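Local coordinates for protein B-agarase (PDB 4BQ2) that hydrolyses beta-glycosidic linkages of agarose as a family 50 exo-beta-agarase of the marine bacterium Saccharophagus degradans, at residues F86-D92 with I166-S172; N16-A22 with Y51-V57; F98-D103 with R150-W156. All coordinates share one frame; numbering follows the deposited sequence. Where two conformers were deposited one is given.

Contact 1: F86-D92 with I166-S172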
# COMPACT_ATOMS: atom_id res chain seq x y z
N PHE A 86 13.35 0.01 11.21
CA PHE A 86 13.79 1.38 11.29
C PHE A 86 13.41 2.13 10.02
O PHE A 86 13.60 1.62 8.89
CB PHE A 86 15.33 1.44 11.44
CG PHE A 86 15.79 1.72 12.82
CD1 PHE A 86 15.00 2.48 13.72
CD2 PHE A 86 17.05 1.28 13.24
CE1 PHE A 86 15.46 2.78 15.00
CE2 PHE A 86 17.51 1.56 14.51
CZ PHE A 86 16.71 2.30 15.40
N TYR A 87 12.92 3.36 10.22
CA TYR A 87 12.79 4.33 9.15
C TYR A 87 13.98 5.24 9.25
O TYR A 87 14.24 5.80 10.31
CB TYR A 87 11.49 5.12 9.32
CG TYR A 87 10.26 4.28 9.02
CD1 TYR A 87 9.66 3.54 10.03
CD2 TYR A 87 9.73 4.23 7.74
CE1 TYR A 87 8.52 2.76 9.77
CE2 TYR A 87 8.60 3.45 7.46
CZ TYR A 87 8.01 2.72 8.48
OH TYR A 87 6.88 1.97 8.19
N LEU A 88 14.75 5.35 8.15
CA LEU A 88 15.87 6.25 8.10
C LEU A 88 15.43 7.44 7.24
O LEU A 88 15.12 7.25 6.07
CB LEU A 88 17.11 5.54 7.50
CG LEU A 88 18.22 6.52 7.09
CD1 LEU A 88 18.93 7.06 8.33
CD2 LEU A 88 19.21 5.86 6.10
N ASP A 89 15.37 8.62 7.85
CA ASP A 89 15.03 9.85 7.15
C ASP A 89 16.24 10.74 7.24
O ASP A 89 16.76 10.98 8.32
CB ASP A 89 13.85 10.55 7.82
CG ASP A 89 12.54 9.78 7.64
OD1 ASP A 89 11.92 9.95 6.58
OD2 ASP A 89 12.15 9.02 8.56
N VAL A 90 16.70 11.23 6.08
CA VAL A 90 17.86 12.08 6.02
C VAL A 90 17.38 13.37 5.38
O VAL A 90 16.79 13.35 4.30
CB VAL A 90 18.99 11.42 5.19
CG1 VAL A 90 20.19 12.33 5.07
CG2 VAL A 90 19.41 10.09 5.82
N THR A 91 17.58 14.49 6.09
CA THR A 91 17.08 15.81 5.67
C THR A 91 18.25 16.77 5.38
O THR A 91 19.23 16.80 6.14
CB THR A 91 16.14 16.40 6.74
OG1 THR A 91 15.06 15.48 6.96
CG2 THR A 91 15.52 17.73 6.29
N ASP A 92 18.20 17.47 4.25
CA ASP A 92 19.24 18.42 3.92
C ASP A 92 18.84 19.84 4.34
O ASP A 92 17.72 20.08 4.80
CB ASP A 92 19.72 18.31 2.46
CG ASP A 92 18.70 18.81 1.43
OD1 ASP A 92 17.81 19.65 1.73
OD2 ASP A 92 18.81 18.35 0.28
N ILE A 166 23.94 18.45 4.94
CA ILE A 166 23.08 17.45 5.61
C ILE A 166 22.76 17.90 7.04
O ILE A 166 23.65 18.02 7.87
CB ILE A 166 23.70 16.01 5.55
CG1 ILE A 166 23.89 15.55 4.10
CG2 ILE A 166 22.91 15.01 6.40
CD1 ILE A 166 22.67 15.68 3.20
N ALA A 167 21.47 18.11 7.31
CA ALA A 167 21.05 18.77 8.55
C ALA A 167 20.53 17.82 9.61
O ALA A 167 20.55 18.15 10.80
CB ALA A 167 19.99 19.85 8.26
N LYS A 168 20.03 16.66 9.21
CA LYS A 168 19.44 15.79 10.19
C LYS A 168 19.45 14.35 9.70
O LYS A 168 19.22 14.09 8.52
CB LYS A 168 18.02 16.24 10.48
CG LYS A 168 17.30 15.41 11.51
CD LYS A 168 15.82 15.75 11.52
CE LYS A 168 15.44 16.49 12.76
NZ LYS A 168 13.99 16.19 12.98
N ILE A 169 19.73 13.44 10.63
CA ILE A 169 19.68 12.02 10.33
C ILE A 169 18.83 11.37 11.41
O ILE A 169 19.17 11.37 12.60
CB ILE A 169 21.08 11.36 10.29
CG1 ILE A 169 21.89 11.97 9.15
CG2 ILE A 169 20.96 9.84 10.14
CD1 ILE A 169 23.35 11.56 9.18
N SER A 170 17.72 10.79 10.99
CA SER A 170 16.76 10.26 11.93
C SER A 170 16.61 8.75 11.75
O SER A 170 16.52 8.29 10.62
CB SER A 170 15.41 10.95 11.65
OG SER A 170 14.41 10.29 12.35
N LEU A 171 16.63 8.00 12.86
CA LEU A 171 16.23 6.60 12.89
C LEU A 171 15.03 6.45 13.81
O LEU A 171 15.12 6.75 14.99
CB LEU A 171 17.38 5.69 13.36
CG LEU A 171 18.49 5.39 12.34
CD1 LEU A 171 19.66 4.69 13.02
CD2 LEU A 171 18.01 4.56 11.16
N SER A 172 13.90 6.00 13.27
CA SER A 172 12.68 5.94 14.07
C SER A 172 11.95 4.61 13.97
O SER A 172 12.01 3.93 12.95
CB SER A 172 11.71 7.07 13.71
OG SER A 172 11.38 7.11 12.31
O HOH W 1 13.26 8.41 10.73

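Contact 2: N16-A22 with Y51-V57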
# COMPACT_ATOMS: atom_id res chain seq x y z
N ASN A 16 24.98 15.95 20.29
CA ASN A 16 24.28 16.28 19.04
C ASN A 16 23.22 15.24 18.66
O ASN A 16 22.61 15.35 17.60
CB ASN A 16 25.27 16.43 17.88
CG ASN A 16 26.29 17.52 18.13
OD1 ASN A 16 26.02 18.52 18.81
ND2 ASN A 16 27.49 17.33 17.57
N ILE A 17 23.03 14.23 19.50
CA ILE A 17 22.01 13.21 19.26
C ILE A 17 20.85 13.34 20.23
O ILE A 17 21.03 13.32 21.43
CB ILE A 17 22.56 11.76 19.29
CG1 ILE A 17 23.70 11.62 18.27
CG2 ILE A 17 21.42 10.77 18.96
CD1 ILE A 17 24.47 10.33 18.40
N HIS A 18 19.65 13.42 19.68
CA HIS A 18 18.45 13.68 20.49
C HIS A 18 17.52 12.46 20.50
O HIS A 18 17.36 11.78 19.47
CB HIS A 18 17.75 14.93 19.94
CG HIS A 18 18.69 16.09 19.78
ND1 HIS A 18 18.90 17.02 20.77
CD2 HIS A 18 19.54 16.42 18.77
CE1 HIS A 18 19.81 17.89 20.38
NE2 HIS A 18 20.22 17.54 19.17
N PHE A 19 16.91 12.20 21.66
CA PHE A 19 16.14 10.97 21.86
C PHE A 19 14.65 11.24 22.01
O PHE A 19 14.25 12.03 22.86
CB PHE A 19 16.75 10.16 22.99
CG PHE A 19 18.21 9.87 22.76
CD1 PHE A 19 18.60 9.00 21.73
CD2 PHE A 19 19.19 10.54 23.48
CE1 PHE A 19 19.95 8.76 21.47
CE2 PHE A 19 20.54 10.30 23.24
CZ PHE A 19 20.92 9.42 22.23
N LEU A 20 13.87 10.60 21.14
CA LEU A 20 12.42 10.75 21.09
C LEU A 20 11.79 9.53 21.73
O LEU A 20 11.85 8.44 21.17
CB LEU A 20 11.91 10.81 19.65
CG LEU A 20 12.52 11.77 18.64
CD1 LEU A 20 11.44 12.21 17.68
CD2 LEU A 20 13.15 12.98 19.30
N ASN A 21 11.18 9.74 22.90
CA ASN A 21 10.55 8.66 23.64
C ASN A 21 11.39 7.40 23.65
O ASN A 21 10.93 6.29 23.29
CB ASN A 21 9.16 8.42 23.08
CG ASN A 21 8.20 9.49 23.50
OD1 ASN A 21 7.88 9.61 24.69
ND2 ASN A 21 7.75 10.28 22.56
N ALA A 22 12.62 7.58 24.09
CA ALA A 22 13.61 6.54 24.09
C ALA A 22 14.64 6.85 25.16
O ALA A 22 14.88 8.02 25.45
CB ALA A 22 14.28 6.48 22.72
N TYR A 51 5.72 7.40 17.90
CA TYR A 51 6.92 7.83 17.20
C TYR A 51 8.06 7.85 18.19
O TYR A 51 8.02 8.61 19.15
CB TYR A 51 6.76 9.22 16.56
CG TYR A 51 7.91 9.55 15.63
CD1 TYR A 51 9.09 10.07 16.13
CD2 TYR A 51 7.83 9.31 14.25
CE1 TYR A 51 10.16 10.34 15.32
CE2 TYR A 51 8.91 9.60 13.41
CZ TYR A 51 10.08 10.12 13.97
OH TYR A 51 11.18 10.42 13.23
N THR A 52 9.08 7.02 17.95
CA THR A 52 10.20 6.89 18.89
C THR A 52 11.51 6.81 18.07
O THR A 52 11.48 6.53 16.86
CB THR A 52 10.04 5.63 19.75
OG1 THR A 52 10.15 4.46 18.92
CG2 THR A 52 8.67 5.61 20.44
N GLY A 53 12.65 7.07 18.72
CA GLY A 53 13.94 6.92 18.05
C GLY A 53 14.97 7.98 18.42
O GLY A 53 14.95 8.53 19.55
N LEU A 54 15.86 8.26 17.47
CA LEU A 54 16.88 9.29 17.64
C LEU A 54 16.98 10.18 16.41
O LEU A 54 16.53 9.83 15.29
CB LEU A 54 18.27 8.68 17.97
CG LEU A 54 18.89 7.74 16.92
CD1 LEU A 54 19.56 8.52 15.79
CD2 LEU A 54 19.95 6.83 17.55
N ALA A 55 17.54 11.37 16.61
CA ALA A 55 17.80 12.28 15.53
C ALA A 55 19.16 12.89 15.79
O ALA A 55 19.41 13.47 16.85
CB ALA A 55 16.73 13.37 15.44
N ILE A 56 20.04 12.73 14.81
CA ILE A 56 21.33 13.41 14.88
C ILE A 56 21.16 14.74 14.19
O ILE A 56 20.77 14.79 13.01
CB ILE A 56 22.44 12.60 14.22
CG1 ILE A 56 22.41 11.14 14.68
CG2 ILE A 56 23.81 13.21 14.56
CD1 ILE A 56 23.18 10.22 13.77
N VAL A 57 21.47 15.81 14.91
CA VAL A 57 21.24 17.16 14.40
C VAL A 57 22.47 18.01 14.74
O VAL A 57 22.54 18.56 15.83
CB VAL A 57 19.99 17.82 15.03
CG1 VAL A 57 19.75 19.17 14.36
CG2 VAL A 57 18.76 16.94 14.89
O HOH W 2 22.08 19.29 18.37

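Contact 3: F98-D103 with R150-W156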
# COMPACT_ATOMS: atom_id res chain seq x y z
N PHE A 98 14.77 12.17 2.21
CA PHE A 98 14.52 10.85 1.64
C PHE A 98 14.30 9.89 2.77
O PHE A 98 14.81 10.11 3.88
CB PHE A 98 15.62 10.36 0.65
CG PHE A 98 16.90 9.86 1.30
CD1 PHE A 98 16.93 8.68 2.08
CD2 PHE A 98 18.11 10.50 1.07
CE1 PHE A 98 18.11 8.22 2.66
CE2 PHE A 98 19.30 10.03 1.62
CZ PHE A 98 19.30 8.90 2.42
N THR A 99 13.52 8.84 2.49
CA THR A 99 13.18 7.82 3.50
C THR A 99 13.58 6.45 2.96
O THR A 99 13.17 6.05 1.87
CB THR A 99 11.65 7.80 3.79
OG1 THR A 99 11.21 9.10 4.21
CG2 THR A 99 11.31 6.80 4.91
N ARG A 100 14.37 5.73 3.75
CA ARG A 100 14.62 4.31 3.46
C ARG A 100 14.24 3.58 4.72
O ARG A 100 14.09 4.18 5.77
CB ARG A 100 16.09 4.06 3.11
CG ARG A 100 16.55 4.66 1.79
CD ARG A 100 17.88 4.02 1.32
NE ARG A 100 18.29 4.57 0.02
CZ ARG A 100 18.46 3.88 -1.11
NH1 ARG A 100 18.30 2.56 -1.14
NH2 ARG A 100 18.82 4.54 -2.22
N SER A 101 14.08 2.27 4.62
CA SER A 101 13.70 1.50 5.77
C SER A 101 14.15 0.06 5.59
O SER A 101 14.36 -0.40 4.43
CB SER A 101 12.15 1.55 5.97
OG SER A 101 11.79 0.80 7.12
N ILE A 102 14.30 -0.65 6.71
CA ILE A 102 14.68 -2.07 6.67
C ILE A 102 14.35 -2.72 8.01
O ILE A 102 14.14 -2.02 9.01
CB ILE A 102 16.19 -2.23 6.31
CG1 ILE A 102 16.51 -3.67 5.92
CG2 ILE A 102 17.09 -1.75 7.45
CD1 ILE A 102 15.75 -4.11 4.69
N ASP A 103 14.27 -4.05 8.02
CA ASP A 103 14.11 -4.82 9.26
C ASP A 103 15.48 -4.99 9.91
O ASP A 103 16.47 -5.17 9.20
CB ASP A 103 13.61 -6.24 8.94
CG ASP A 103 14.55 -7.00 8.04
OD1 ASP A 103 14.64 -6.64 6.84
OD2 ASP A 103 15.21 -7.97 8.54
N ARG A 150 23.89 -5.02 4.28
CA ARG A 150 22.49 -4.89 3.89
C ARG A 150 22.15 -3.49 3.43
O ARG A 150 22.42 -2.53 4.12
CB ARG A 150 21.58 -5.30 5.04
CG ARG A 150 21.81 -6.75 5.48
CD ARG A 150 20.71 -7.20 6.41
NE ARG A 150 19.41 -7.32 5.72
CZ ARG A 150 18.24 -7.25 6.35
NH1 ARG A 150 18.20 -7.07 7.68
NH2 ARG A 150 17.11 -7.38 5.67
N GLN A 151 21.51 -3.38 2.28
CA GLN A 151 21.14 -2.07 1.73
C GLN A 151 19.78 -1.64 2.30
O GLN A 151 18.81 -2.39 2.19
CB GLN A 151 21.09 -2.10 0.19
CG GLN A 151 20.80 -0.70 -0.34
CD GLN A 151 20.94 -0.51 -1.84
OE1 GLN A 151 20.69 -1.41 -2.65
NE2 GLN A 151 21.25 0.72 -2.21
N PHE A 152 19.71 -0.46 2.94
CA PHE A 152 18.41 0.10 3.35
C PHE A 152 17.55 0.16 2.10
O PHE A 152 18.03 0.51 0.99
CB PHE A 152 18.54 1.52 3.90
CG PHE A 152 18.67 1.63 5.41
CD1 PHE A 152 17.54 1.77 6.22
CD2 PHE A 152 19.93 1.69 6.02
CE1 PHE A 152 17.64 1.91 7.61
CE2 PHE A 152 20.05 1.82 7.40
CZ PHE A 152 18.91 1.94 8.20
N VAL A 153 16.27 -0.17 2.24
CA VAL A 153 15.41 -0.30 1.07
C VAL A 153 14.82 1.05 0.73
O VAL A 153 14.37 1.76 1.63
CB VAL A 153 14.27 -1.28 1.36
CG1 VAL A 153 13.31 -1.43 0.20
CG2 VAL A 153 14.84 -2.63 1.76
N TRP A 154 14.69 1.36 -0.55
CA TRP A 154 14.10 2.62 -0.94
C TRP A 154 12.60 2.62 -0.64
O TRP A 154 11.90 1.66 -0.97
CB TRP A 154 14.29 2.88 -2.44
CG TRP A 154 13.72 4.19 -2.85
CD1 TRP A 154 12.59 4.40 -3.60
CD2 TRP A 154 14.23 5.48 -2.51
NE1 TRP A 154 12.36 5.75 -3.73
CE2 TRP A 154 13.35 6.44 -3.08
CE3 TRP A 154 15.35 5.93 -1.78
CZ2 TRP A 154 13.58 7.82 -2.97
CZ3 TRP A 154 15.57 7.32 -1.66
CH2 TRP A 154 14.68 8.25 -2.25
N MET A 155 12.12 3.72 -0.04
CA MET A 155 10.70 3.92 0.27
C MET A 155 10.13 5.08 -0.55
O MET A 155 9.24 4.88 -1.42
CB MET A 155 10.50 4.12 1.78
CG MET A 155 11.01 2.95 2.62
SD MET A 155 10.08 1.41 2.37
CE MET A 155 8.71 1.71 3.50
N TRP A 156 10.63 6.29 -0.30
CA TRP A 156 10.14 7.47 -1.05
C TRP A 156 11.02 8.66 -0.72
O TRP A 156 11.82 8.62 0.22
CB TRP A 156 8.69 7.82 -0.65
CG TRP A 156 8.45 7.71 0.83
CD1 TRP A 156 8.84 8.58 1.81
CD2 TRP A 156 7.79 6.63 1.50
NE1 TRP A 156 8.45 8.12 3.05
CE2 TRP A 156 7.82 6.91 2.88
CE3 TRP A 156 7.18 5.45 1.06
CZ2 TRP A 156 7.25 6.05 3.84
CZ3 TRP A 156 6.63 4.57 2.01
CH2 TRP A 156 6.66 4.89 3.38

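Contact 1: F86-D92 with I166-S172
Leu-171 packs against both Phe-86 and Leu-88 from the neighbouring antiparallel strand. Its CB stands over the middle of the Phe-86 ring, 3.9 Å from the centroid, in a CH-pi contact. From there CG turns to lie anti to the carbonyl carbon (chi1 -77°). Both methyls stay by the ring, CD1 at CE2 of Phe-86 and CD2 by its CG, and CD2 also meets Leu-88, 3.9 Å from its CD1. That same Leu-88 CD1 also meets CG2 of Ile-169 at 3.9 Å, and Val-90 CG1 carries the apolar row on to Ile-166 CG2. Phe-74 of strand 70-79 touches both Leu-88 and Leu-171, so this face is turned inward.

The other face, with Tyr-87, Asp-89, Ser-170 and Ser-172, is polar near its middle. One water lies between Tyr-87 O, at 2.8 Å, the OG atoms of Ser-170 and Ser-172, and Asp-89 OD2, joining the two strands through their side chains as well as their backbones. The second carboxylate oxygen, OD1, is bonded to Thr-99 OG1 on the next strand, and Ser-172 OG also bonds to Gln-174, so Asp-89 and Ser-172 each have a further partner beyond the water.

Between the faces run paired backbone bonds, among them Ser-170 N to Asp-89 O at 2.8 Å. Toward residue 92 the pattern changes. Thr-91 O accepts from two successive amides, Ala-167 N at 2.8 Å and Lys-168 N at 3.2 Å, and the register slips by one residue. Two residues of one strand set opposite a single residue of the other make a classic beta bulge, here at one end of a central antiparallel strand pair in the beta-sandwich of the agarase CBM-like domain.

Contact 2: N16-A22 with Y51-V57
His-18 and Val-57 share a water molecule, which lies 2.7 Å from His-18 NE2 and donates a hydrogen bond to Val-57 O, also at 2.7 Å. The water sits at the edge of the imidazole, in its plane. With CG anti to the carbonyl carbon (chi1 -50°), the ring leans toward the partner strand, and its CD2 comes to Ala-55 O while also meeting CG2 of Val-57, whose side chain crosses that of His-18 at about a right angle.

Beneath this bridge the strands are joined by five backbone bonds. His-18 and Ala-55 exchange a reciprocal pair, the amide of His-18 reaching Ala-55 O at 2.8 Å, and Leu-20 and Gly-53 form the next such pair. Val-57 N to Asn-16 O, 3.0 Å and almost straight at 177°, closes the row. Gly-53 has phi 142°, a conformation in which any CB would press on the carbonyl oxygen of Thr-52, and its amide still meets Leu-20 O on a lone pair.

Ile-17, Phe-19, Leu-54 and Ile-56 occupy the apolar face. Ile-17 lies alongside Ile-56, CG1 to CG1 at 3.8 Å, and its CG2 branch rests on Leu-54 CB. The Phe-19 ring lies alongside Leu-54 as well, its CD1 3.8 Å from the same CB, so two side chains of strand 17-20 share that one carbon. Leu-54 and Ile-56 continue inward to Ile-184 and Ile-187 of strand 180-191, while Leu-40 of strand 36-44 also touches Leu-54. One strand face packed on strands of a facing sheet is the hallmark of a beta-sandwich, the fold to which this antiparallel pair belongs in the CBM-like domain.

Contact 3: F98-D103 with R150-W156
Strands 98-103 and 153-155 run antiparallel but strongly twisted, at 134°, with their axes approaching to 4.7 Å. Ser-101 and Val-153 exchange two backbone bonds; Thr-99 N then donates to Trp-156 O at 2.8 Å. Thr-99 O receives Met-155 N, with a weak further bond from Trp-156 N. Met-155 and Trp-156 thus both face Thr-99, a classic beta bulge just where segment 150-156 turns a corner, at Trp-156, in the CBM-like domain.

Arg-100 runs extended from CG to NE across Phe-152, and NH1 donates to Phe-152 O at 3.0 Å, close to the guanidinium plane. One guanidinium face is met by the Trp-154 indole through CE3, 3.4 Å above the plane; the planes are 70° apart, so the indole presents its edge. Farther along that indole, CH2 rests 3.7 Å from Phe-98 CB.

At the other end Arg-150, bent at chi3, grips Asp-103 end-on in a salt bridge: NH2 meets OD1 on the syn side at 2.8 Å, and NH1 reaches OD2 from above the carboxylate plane at 3.2 Å. Tyr-112 OH on strand 110-115 is a further partner of Arg-150 NH1.

In the fold
The three contacts follow one another across neighbouring strands of the CBM-like domain. Contacts 1 and 2, centres 10 Å apart, meet where strand 166-174 pairs with strand 51-56: Ile-169 O lies 2.7 Å from Ile-56 N, and Leu-171 O 3.0 Å from Leu-54 N. Contacts 1 and 3, 11 Å apart, share the pairing of strands 84-92 and 97-104, where Phe-86 O is 2.7 Å from Ser-101 OG; contact 3 is nested in the chain between the segments of contact 1. Contacts 2 and 3 do not touch. The calcium ion lies about 12 Å from the Ile-17 side chain, whereas side chains of contact 3 touch Met-658 and His-664, on loops far along the sequence.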